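Local coordinates for polyketide synthase/nonribosomal peptide synthetase hybrid RzxB (Pseudomonas fluorescens, PDB 5IL6), which probably dehydrates beta-hydroxyacyl intermediates in rhizoxin assembly through its double-hotdog dehydratase domain, part of a trans-AT polyketide synthase, at residues S146-V152 against L178-G182; A156-F161 against M215-L219. One frame throughout, in Å; residues are numbered along the deposited sequence.

How the contacts relate
Contacts 1 and 2 lie with their centres about 14 Å apart in the second of the two HotDog-family regions. Along the chain their segments alternate: 146-152, 156-161, 178-182, then 215-219. Strand 150-152, paired with strand 175-181 in contact 1, leads straight into helix 154-164, which rests on the loop 215-219 in contact 2. The two touch directly, since Leu178 CD1 comes within 3.4 Å of Cys157 SG and Val152 CG1 within 3.6 Å of Leu219 CD1. Contact 1 lies at the surface and contact 2 is partly buried; Val152 and Leu178 of the strand pair, Cys157 of the helix and Leu219 of the loop pack together where the two meet.

Contact 1. Residues S146-V152 against L178-G182; sequences SLGAQVV and LVRQG
Val152 and Leu178 meet across an antiparallel strand pair, 150-152 against 175-181, at the edge of the HotDog beta-structure. Their side chains slant across one another, CB to CB at 3.7 Å. With CG1 of Val152 anti to the backbone N (chi1 179°), CG2 is left beside that N and meets Arg180 CB at 3.8 Å, so the valine straddles two residues of the facing strand. Gln150 and Arg180 lie on this same face and form a hydrogen-bonded pair: Gln150 N gives a nearly straight bond to Arg180 O at 2.8 Å, and Arg180 N returns one to Gln150 O at 2.7 Å. Val151 and Val179 pack more loosely on the other face as the non-hydrogen-bonded pair. At the inner end, Val152 N bonds to Leu178 O from above the carbonyl plane, and a water accepts from Leu178 N while donating to Val152 O. At the outer end, Ser146 to Ala149 make a type II beta turn, with Gly148 at a positive phi that suits glycine. Gln181 bends at chi2 (71°) to bring its amide to this turn, where NE2 donates to Leu147 O; the modelled separation is very short and the N-H direction well off straight, so its exact length is doubtful. NE2 also makes a weak bond to Ser145 O. An alanine at Gln181 is likely to leave both Leu147 O and Ser145 O without the amide donor, and the turn less firmly tied to the strand. Arg180 takes another course, its chain extended from CG to NE and leading away from strand 150-152, and its NE donates to Gly182 O at 2.8 Å, the oxygen lying in the guanidinium plane.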
loop_
_atom_site.group_PDB
_atom_site.type_symbol
_atom_site.label_atom_id
_atom_site.label_comp_id
_atom_site.label_asym_id
_atom_site.label_seq_id
_atom_site.Cartn_x
_atom_site.Cartn_y
_atom_site.Cartn_z
ATOM N N SER A 146 -18.888 -16.913 6.619
ATOM C CA SER A 146 -19.357 -16.912 5.232
ATOM C C SER A 146 -20.805 -17.383 5.078
ATOM O O SER A 146 -21.301 -17.454 3.954
ATOM C CB SER A 146 -18.457 -17.794 4.360
ATOM O OG SER A 146 -17.152 -17.277 4.274
ATOM N N LEU A 147 -21.493 -17.714 6.170
ATOM C CA LEU A 147 -22.878 -18.175 6.088
ATOM C C LEU A 147 -23.739 -17.133 5.390
ATOM O O LEU A 147 -23.854 -15.998 5.862
ATOM C CB LEU A 147 -23.423 -18.423 7.494
ATOM C CG LEU A 147 -24.918 -18.761 7.579
ATOM C CD1 LEU A 147 -25.245 -20.013 6.770
ATOM C CD2 LEU A 147 -25.386 -18.866 9.021
ATOM N N GLY A 148 -24.332 -17.508 4.260
ATOM C CA GLY A 148 -25.113 -16.557 3.500
ATOM C C GLY A 148 -24.296 -15.611 2.654
ATOM O O GLY A 148 -24.867 -14.693 2.053
ATOM N N ALA A 149 -22.982 -15.806 2.583
ATOM C CA ALA A 149 -22.116 -14.858 1.908
ATOM C C ALA A 149 -22.331 -14.895 0.399
ATOM O O ALA A 149 -22.778 -15.890 -0.176
ATOM C CB ALA A 149 -20.650 -15.157 2.223
ATOM N N GLN A 150 -22.000 -13.777 -0.237
ATOM C CA GLN A 150 -22.124 -13.615 -1.676
ATOM C C GLN A 150 -20.747 -13.737 -2.308
ATOM O O GLN A 150 -19.800 -13.072 -1.876
ATOM C CB GLN A 150 -22.746 -12.254 -2.000
ATOM C CG GLN A 150 -22.786 -11.878 -3.477
ATOM C CD GLN A 150 -23.110 -10.410 -3.682
ATOM O OE1 GLN A 150 -23.545 -9.723 -2.757
ATOM N NE2 GLN A 150 -22.889 -9.917 -4.895
ATOM N N VAL A 151 -20.638 -14.583 -3.328
ATOM C CA VAL A 151 -19.410 -14.679 -4.108
ATOM C C VAL A 151 -19.372 -13.492 -5.061
ATOM O O VAL A 151 -20.304 -13.284 -5.845
ATOM C CB VAL A 151 -19.331 -16.009 -4.871
ATOM C CG1 VAL A 151 -18.134 -16.020 -5.820
ATOM C CG2 VAL A 151 -19.235 -17.171 -3.894
ATOM N N VAL A 152 -18.302 -12.709 -4.990
ATOM C CA VAL A 152 -18.146 -11.525 -5.823
ATOM C C VAL A 152 -17.300 -11.900 -7.029
ATOM O O VAL A 152 -16.269 -12.570 -6.892
ATOM C CB VAL A 152 -17.514 -10.366 -5.033
ATOM C CG1 VAL A 152 -17.327 -9.148 -5.927
ATOM C CG2 VAL A 152 -18.378 -10.016 -3.830
ATOM N N LEU A 178 -13.183 -13.429 -3.878
ATOM C CA LEU A 178 -13.831 -12.427 -3.046
ATOM C C LEU A 178 -15.174 -12.974 -2.593
ATOM O O LEU A 178 -15.914 -13.552 -3.393
ATOM C CB LEU A 178 -14.070 -11.108 -3.797
ATOM C CG LEU A 178 -12.894 -10.211 -4.180
ATOM C CD1 LEU A 178 -13.367 -9.121 -5.137
ATOM C CD2 LEU A 178 -12.235 -9.621 -2.954
ATOM N N VAL A 179 -15.483 -12.796 -1.313
ATOM C CA VAL A 179 -16.814 -13.071 -0.787
ATOM C C VAL A 179 -17.243 -11.894 0.076
ATOM O O VAL A 179 -16.427 -11.314 0.802
ATOM C CB VAL A 179 -16.862 -14.390 0.017
ATOM C CG1 VAL A 179 -16.491 -15.565 -0.875
ATOM C CG2 VAL A 179 -15.947 -14.321 1.230
ATOM N N ARG A 180 -18.523 -11.540 -0.008
ATOM C CA ARG A 180 -19.071 -10.391 0.698
ATOM C C ARG A 180 -20.151 -10.845 1.668
ATOM O O ARG A 180 -21.002 -11.671 1.325
ATOM C CB ARG A 180 -19.655 -9.366 -0.279
ATOM C CG ARG A 180 -20.279 -8.167 0.413
ATOM C CD ARG A 180 -20.766 -7.127 -0.573
ATOM N NE ARG A 180 -21.406 -6.011 0.116
ATOM C CZ ARG A 180 -21.993 -4.986 -0.493
ATOM N NH1 ARG A 180 -22.028 -4.923 -1.818
ATOM N NH2 ARG A 180 -22.548 -4.021 0.227
ATOM N N GLN A 181 -20.105 -10.300 2.882
ATOM C CA GLN A 181 -21.125 -10.540 3.902
ATOM C C GLN A 181 -21.512 -9.180 4.475
ATOM O O GLN A 181 -20.843 -8.668 5.377
ATOM C CB GLN A 181 -20.616 -11.479 4.990
ATOM C CG GLN A 181 -21.654 -11.808 6.052
ATOM C CD GLN A 181 -22.750 -12.713 5.524
ATOM O OE1 GLN A 181 -23.813 -12.248 5.115
ATOM N NE2 GLN A 181 -22.492 -14.016 5.528
ATOM N N GLY A 182 -22.586 -8.598 3.952
ATOM C CA GLY A 182 -22.985 -7.273 4.400
ATOM C C GLY A 182 -21.929 -6.246 4.036
ATOM O O GLY A 182 -21.511 -6.134 2.878
HETATM O O HOH W 1 -14.705 -14.611 -6.039
#

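Contact 2. Residues A156-F161 against M215-L219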
loop_
_atom_site.group_PDB
_atom_site.type_symbol
_atom_site.label_atom_id
_atom_site.label_comp_id
_atom_site.label_asym_id
_atom_site.label_seq_id
_atom_site.Cartn_x
_atom_site.Cartn_y
_atom_site.Cartn_z
ATOM N N ALA A 156 -15.502 -8.758 -12.497
ATOM C CA ALA A 156 -16.375 -7.594 -12.403
ATOM C C ALA A 156 -15.699 -6.468 -11.630
ATOM O O ALA A 156 -15.883 -5.287 -11.947
ATOM C CB ALA A 156 -17.700 -7.980 -11.747
ATOM N N CYS A 157 -14.909 -6.815 -10.611
ATOM C CA CYS A 157 -14.177 -5.797 -9.864
ATOM C C CYS A 157 -13.111 -5.143 -10.734
ATOM O O CYS A 157 -12.985 -3.913 -10.757
ATOM C CB CYS A 157 -13.555 -6.409 -8.608
ATOM S SG CYS A 157 -14.766 -6.949 -7.371
ATOM N N TYR A 158 -12.327 -5.947 -11.458
ATOM C CA TYR A 158 -11.302 -5.371 -12.320
ATOM C C TYR A 158 -11.916 -4.593 -13.475
ATOM O O TYR A 158 -11.338 -3.598 -13.926
ATOM C CB TYR A 158 -10.365 -6.463 -12.838
ATOM C CG TYR A 158 -9.400 -6.950 -11.779
ATOM C CD1 TYR A 158 -8.505 -6.070 -11.181
ATOM C CD2 TYR A 158 -9.381 -8.283 -11.377
ATOM C CE1 TYR A 158 -7.623 -6.496 -10.208
ATOM C CE2 TYR A 158 -8.494 -8.723 -10.402
ATOM C CZ TYR A 158 -7.618 -7.821 -9.822
ATOM O OH TYR A 158 -6.730 -8.229 -8.852
ATOM N N GLN A 159 -13.082 -5.018 -13.966
ATOM C CA GLN A 159 -13.763 -4.253 -15.007
ATOM C C GLN A 159 -14.215 -2.900 -14.478
ATOM O O GLN A 159 -14.215 -1.904 -15.211
ATOM C CB GLN A 159 -14.955 -5.039 -15.557
ATOM C CG GLN A 159 -16.262 -4.245 -15.619
ATOM C CD GLN A 159 -17.349 -4.951 -16.405
ATOM O OE1 GLN A 159 -17.863 -4.418 -17.390
ATOM N NE2 GLN A 159 -17.707 -6.154 -15.979
ATOM N N ARG A 160 -14.608 -2.840 -13.203
ATOM C CA ARG A 160 -14.989 -1.557 -12.620
ATOM C C ARG A 160 -13.773 -0.656 -12.446
ATOM O O ARG A 160 -13.836 0.541 -12.752
ATOM C CB ARG A 160 -15.702 -1.771 -11.283
ATOM C CG ARG A 160 -16.380 -0.516 -10.730
ATOM C CD ARG A 160 -17.432 0.034 -11.688
ATOM N NE ARG A 160 -18.400 -0.987 -12.084
ATOM C CZ ARG A 160 -19.564 -1.207 -11.480
ATOM N NH1 ARG A 160 -19.938 -0.473 -10.439
ATOM N NH2 ARG A 160 -20.365 -2.166 -11.923
ATOM N N PHE A 161 -12.662 -1.205 -11.943
ATOM C CA PHE A 161 -11.421 -0.438 -11.886
ATOM C C PHE A 161 -11.040 0.072 -13.268
ATOM O O PHE A 161 -10.647 1.233 -13.429
ATOM C CB PHE A 161 -10.287 -1.292 -11.313
ATOM C CG PHE A 161 -10.310 -1.417 -9.816
ATOM C CD1 PHE A 161 -10.211 -0.294 -9.010
ATOM C CD2 PHE A 161 -10.408 -2.660 -9.213
ATOM C CE1 PHE A 161 -10.225 -0.407 -7.633
ATOM C CE2 PHE A 161 -10.422 -2.779 -7.837
ATOM C CZ PHE A 161 -10.328 -1.652 -7.047
ATOM N N MET A 215 -13.169 -3.011 -3.585
ATOM C CA MET A 215 -14.157 -2.933 -4.654
ATOM C C MET A 215 -15.286 -3.932 -4.447
ATOM O O MET A 215 -16.399 -3.718 -4.941
ATOM C CB MET A 215 -13.480 -3.163 -6.004
ATOM C CG MET A 215 -14.416 -3.034 -7.197
ATOM S SD MET A 215 -15.171 -1.398 -7.271
ATOM C CE MET A 215 -13.785 -0.413 -7.830
ATOM N N ALA A 216 -15.026 -5.028 -3.728
ATOM C CA ALA A 216 -16.090 -5.975 -3.417
ATOM C C ALA A 216 -17.266 -5.271 -2.753
ATOM O O ALA A 216 -18.426 -5.643 -2.965
ATOM C CB ALA A 216 -15.559 -7.087 -2.510
ATOM N N LEU A 217 -16.982 -4.259 -1.940
ATOM C CA LEU A 217 -18.005 -3.538 -1.197
ATOM C C LEU A 217 -18.592 -2.356 -1.959
ATOM O O LEU A 217 -19.525 -1.721 -1.454
ATOM C CB LEU A 217 -17.419 -3.053 0.134
ATOM C CG LEU A 217 -16.930 -4.164 1.072
ATOM C CD1 LEU A 217 -16.256 -3.585 2.304
ATOM C CD2 LEU A 217 -18.084 -5.070 1.486
ATOM N N LEU A 218 -18.085 -2.047 -3.155
ATOM C CA LEU A 218 -18.504 -0.857 -3.886
ATOM C C LEU A 218 -19.167 -1.135 -5.228
ATOM O O LEU A 218 -19.680 -0.192 -5.843
ATOM C CB LEU A 218 -17.301 0.070 -4.121
ATOM C CG LEU A 218 -16.575 0.583 -2.875
ATOM C CD1 LEU A 218 -15.378 1.423 -3.276
ATOM C CD2 LEU A 218 -17.519 1.393 -1.997
ATOM N N LEU A 219 -19.190 -2.384 -5.698
ATOM C CA LEU A 219 -19.740 -2.658 -7.024
ATOM C C LEU A 219 -21.164 -2.128 -7.157
ATOM O O LEU A 219 -21.516 -1.528 -8.180
ATOM C CB LEU A 219 -19.703 -4.159 -7.310
ATOM C CG LEU A 219 -18.342 -4.757 -7.675
ATOM C CD1 LEU A 219 -18.429 -6.275 -7.722
ATOM C CD2 LEU A 219 -17.828 -4.207 -9.000
#
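Met215 lays its terminal methyl over one face of the Phe161 ring, a CH-pi contact with CE 3.7 Å from the ring centroid and 16° off its normal. SD stands farther above the same ring, giving the pair a Met-aromatic character as well. The methionine chain folds at chi2 and chi3 (59° and 74°), curling CE back over the ring while its CB lies near the CE2-CZ side of the ring, 3.6 Å from each of those two atoms, on the same side of the ring plane as CE. Apolar packing continues along the helix: Cys157 CB lies 3.8 Å from Met215 CG, and Cys157 SG touches Leu219 CD1 at 3.7 Å. The other leucine methyl, CD2, reaches the Ala156 carbonyl oxygen and Arg160 CB, so Leu219 spreads its two branches along one turn of helix. The aliphatic part of Arg160 crosses Met215 at about a right angle, CG packing on SD at 3.8 Å. Polar bonding across the contact comes from the same arginine. Its chain bends at chi2 and chi3, and NH1 donates to Leu219 O at 3.0 Å, in the carbonyl plane and on a lone pair, although the oxygen is tilted from the guanidinium plane and the bond is bent. Leu219 CD2 sits over the centre of one guanidinium face, so one leucine supplies both an acceptor and an apolar cover. Helix 154-164 thus packs on the loop that follows helix 204-212; Cys157 and Ala216 both touch Leu178 of strand 175-181, while Leu217 and Leu218 turn to strands 246-254 and 261-268.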